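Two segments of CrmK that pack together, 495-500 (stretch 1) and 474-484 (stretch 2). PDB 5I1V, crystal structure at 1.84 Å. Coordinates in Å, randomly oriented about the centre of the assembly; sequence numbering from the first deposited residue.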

# COMPACT_ATOMS: atom_id res chain seq x y z
N PHE A 495 4.99 10.47 -27.04
CA PHE A 495 6.23 11.15 -26.70
C PHE A 495 7.46 10.27 -26.82
O PHE A 495 8.43 10.50 -26.15
CB PHE A 495 6.16 11.72 -25.30
CG PHE A 495 5.39 13.03 -25.18
CD1 PHE A 495 5.03 13.78 -26.29
CD2 PHE A 495 5.12 13.55 -23.93
CE1 PHE A 495 4.38 15.00 -26.14
CE2 PHE A 495 4.46 14.78 -23.78
CZ PHE A 495 4.11 15.49 -24.88
N SER A 496 7.45 9.29 -27.71
CA SER A 496 8.62 8.47 -27.89
C SER A 496 9.69 9.22 -28.67
O SER A 496 9.38 10.10 -29.46
CB SER A 496 8.30 7.13 -28.51
OG SER A 496 7.76 7.22 -29.81
N ILE A 497 10.94 8.87 -28.41
CA ILE A 497 12.07 9.48 -29.15
C ILE A 497 11.86 9.18 -30.63
O ILE A 497 11.84 8.01 -31.02
CB ILE A 497 13.45 8.93 -28.71
CG1 ILE A 497 13.68 9.01 -27.17
CG2 ILE A 497 14.57 9.59 -29.45
CD1 ILE A 497 13.49 10.37 -26.63
N ARG A 498 11.74 10.20 -31.46
CA ARG A 498 11.53 9.96 -32.91
C ARG A 498 12.83 9.57 -33.60
O ARG A 498 13.90 10.08 -33.28
CB ARG A 498 10.97 11.18 -33.63
CG ARG A 498 9.66 11.75 -33.06
CD ARG A 498 8.62 10.68 -32.89
NE ARG A 498 7.26 11.23 -32.77
CZ ARG A 498 6.54 11.28 -31.65
NH1 ARG A 498 7.03 10.86 -30.48
NH2 ARG A 498 5.31 11.77 -31.71
N PRO A 499 12.76 8.68 -34.58
CA PRO A 499 14.06 8.31 -35.14
C PRO A 499 14.68 9.51 -35.91
O PRO A 499 13.94 10.31 -36.51
CB PRO A 499 13.72 7.15 -36.09
CG PRO A 499 12.33 6.72 -35.69
CD PRO A 499 11.66 7.99 -35.25
N ARG A 500 16.00 9.64 -35.81
CA ARG A 500 16.79 10.68 -36.52
C ARG A 500 16.18 11.15 -37.84
O ARG A 500 15.61 12.24 -37.99
CB ARG A 500 18.20 10.12 -36.80
CG ARG A 500 19.26 10.48 -35.78
CD ARG A 500 20.65 10.12 -36.30
NE ARG A 500 20.58 8.90 -37.11
CZ ARG A 500 21.56 8.02 -37.25
NH1 ARG A 500 22.75 8.19 -36.66
NH2 ARG A 500 21.36 6.93 -38.01
OXT ARG A 500 16.25 10.41 -38.83
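Stretch 2, residues 474-484: NYPRLQEIKSR

Stretch 2 is helical from about Y475 through R484, and the helix continues later in the chain; stretch 1 is the extended C-terminal tail, with no regular helix or strand, laid across one side of it. The tail runs across the helix rather than along it: I497 lies against Y475, L478, Q479 and K482, and R500 lies against Q479, E480 and S483. The backbones come close at two points, R500 CA to Q479 CA at 5.2 Å and P499 CA to S483 CA at 5.3 Å, and the contact buries 572 Å² in all. Q479, K482 and S483 point their CA-to-CB bonds toward the tail; P476, R477 and I481 point away.

I497 is the apolar anchor. Its CG2 rests on the helix, 3.5 Å from Q479 CA and 4.2 Å from L478 CB, while its CD1 meets the edge of the Y475 ring, 3.7 Å from CE1. Since the helix pairs its own backbone groups, with K482 N donating to L478 O (2.8 Å) and S483 N to Q479 O (3.0 Å), the two direct hydrogen bonds to the tail use side chains of the helix, and both hold R498 by its main chain: R498 N donates to Y475 OH (2.9 Å, 166°), and Q479 NE2 donates to R498 O (3.0 Å, 153°). Y475, with chi1 t, brings its hydroxyl to the tail although its CA-to-CB bond points sideways. Both polar backbone atoms of R498 are thus satisfied by residues one helical turn apart. The R498 side chain leads away from the helix and folds back on its own segment, NH1 donating to S496 O at 2.7 Å.

Water completes the polar contact. Water 2 lies 2.8 Å from I497 O and accepts from K482 NZ (2.7 Å), so the lysine amine can reach the tail carbonyl through solvent while its CE packs 3.6 Å from I497 O. Water 1 donates to the terminal carboxylate at R500 O (2.6 Å) and accepts a weak bond from Q479 NE2 (3.2 Å); the Q479 amide therefore serves R498 O directly and the chain end through water.

R500 lies over the helix, its CG 3.9 Å from Q479 O. S483 OG sits over one face of its guanidinium, 3.0 Å from NH2, but the angle is too poor for a hydrogen bond. E480 directs its carboxylate elsewhere: E480 OE1 takes a weak hydrogen bond from R477 NH1 (3.1 Å) as part of a salt bridge within the helix.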

# COMPACT_ATOMS: atom_id res chain seq x y z
N ASN A 474 19.67 17.11 -24.84
CA ASN A 474 20.01 15.72 -25.06
C ASN A 474 19.15 15.00 -26.12
O ASN A 474 19.43 13.87 -26.43
CB ASN A 474 19.90 14.98 -23.70
CG ASN A 474 21.07 15.32 -22.78
OD1 ASN A 474 22.09 15.79 -23.27
ND2 ASN A 474 20.91 15.14 -21.50
N TYR A 475 18.11 15.64 -26.64
CA TYR A 475 17.24 14.94 -27.58
C TYR A 475 17.94 14.39 -28.84
O TYR A 475 17.74 13.24 -29.20
CB TYR A 475 15.98 15.75 -27.85
CG TYR A 475 14.92 15.01 -28.66
CD1 TYR A 475 14.17 13.94 -28.10
CD2 TYR A 475 14.62 15.40 -29.94
CE1 TYR A 475 13.21 13.30 -28.86
CE2 TYR A 475 13.65 14.77 -30.68
CZ TYR A 475 12.96 13.69 -30.13
OH TYR A 475 12.00 13.07 -30.89
N PRO A 476 18.78 15.19 -29.53
CA PRO A 476 19.40 14.57 -30.70
C PRO A 476 20.33 13.37 -30.43
O PRO A 476 20.40 12.48 -31.23
CB PRO A 476 20.17 15.77 -31.34
CG PRO A 476 19.34 16.94 -30.95
CD PRO A 476 18.84 16.64 -29.56
N ARG A 477 21.03 13.34 -29.32
CA ARG A 477 21.83 12.18 -29.00
C ARG A 477 20.92 10.96 -28.73
O ARG A 477 21.21 9.85 -29.19
CB ARG A 477 22.73 12.45 -27.79
CG ARG A 477 23.53 11.25 -27.31
CD ARG A 477 24.42 10.64 -28.35
NE ARG A 477 25.33 9.72 -27.70
CZ ARG A 477 25.79 8.58 -28.19
NH1 ARG A 477 25.48 8.18 -29.38
NH2 ARG A 477 26.59 7.84 -27.46
N LEU A 478 19.83 11.19 -28.02
CA LEU A 478 18.85 10.12 -27.80
C LEU A 478 18.25 9.62 -29.13
O LEU A 478 18.05 8.43 -29.31
CB LEU A 478 17.74 10.57 -26.87
CG LEU A 478 18.16 10.79 -25.43
CD1 LEU A 478 17.06 11.55 -24.72
CD2 LEU A 478 18.42 9.45 -24.73
N GLN A 479 17.98 10.53 -30.07
CA GLN A 479 17.48 10.12 -31.41
C GLN A 479 18.52 9.25 -32.11
O GLN A 479 18.19 8.29 -32.77
CB GLN A 479 17.16 11.33 -32.23
CG GLN A 479 15.96 12.15 -31.81
CD GLN A 479 15.67 13.20 -32.83
OE1 GLN A 479 16.35 14.20 -32.89
NE2 GLN A 479 14.66 12.98 -33.65
N GLU A 480 19.79 9.58 -31.97
CA GLU A 480 20.85 8.76 -32.55
C GLU A 480 20.92 7.37 -31.91
O GLU A 480 21.16 6.35 -32.55
CB GLU A 480 22.20 9.50 -32.40
CG GLU A 480 23.44 8.64 -32.58
CD GLU A 480 24.73 9.39 -32.25
OE1 GLU A 480 24.71 10.36 -31.45
OE2 GLU A 480 25.80 9.01 -32.76
N ILE A 481 20.76 7.30 -30.61
CA ILE A 481 20.81 6.01 -29.95
C ILE A 481 19.54 5.21 -30.37
O ILE A 481 19.61 4.01 -30.63
CB ILE A 481 20.94 6.20 -28.43
CG1 ILE A 481 22.26 6.89 -28.14
CG2 ILE A 481 20.83 4.88 -27.69
CD1 ILE A 481 22.42 7.41 -26.72
N LYS A 482 18.41 5.87 -30.42
CA LYS A 482 17.16 5.28 -30.85
C LYS A 482 17.31 4.62 -32.21
O LYS A 482 16.91 3.47 -32.44
CB LYS A 482 16.07 6.36 -30.88
CG LYS A 482 14.78 5.97 -31.62
CD LYS A 482 13.94 5.02 -30.77
CE LYS A 482 12.72 4.54 -31.54
NZ LYS A 482 11.82 3.78 -30.63
N SER A 483 17.94 5.35 -33.10
CA SER A 483 18.10 4.92 -34.44
C SER A 483 19.07 3.73 -34.53
O SER A 483 18.92 2.88 -35.39
CB SER A 483 18.50 6.11 -35.30
OG SER A 483 19.14 5.67 -36.44
N ARG A 484 20.01 3.63 -33.60
CA ARG A 484 20.92 2.51 -33.61
C ARG A 484 20.28 1.27 -33.02
O ARG A 484 20.55 0.14 -33.45
CB ARG A 484 22.17 2.90 -32.81
CG ARG A 484 23.16 1.79 -32.50
CD ARG A 484 24.55 2.39 -32.23
NE ARG A 484 25.18 1.93 -30.99
CZ ARG A 484 25.80 0.76 -30.80
NH1 ARG A 484 25.86 -0.13 -31.78
NH2 ARG A 484 26.35 0.47 -29.62
O HOH W 1 13.56 13.21 -36.68
O HOH W 2 11.51 5.94 -29.09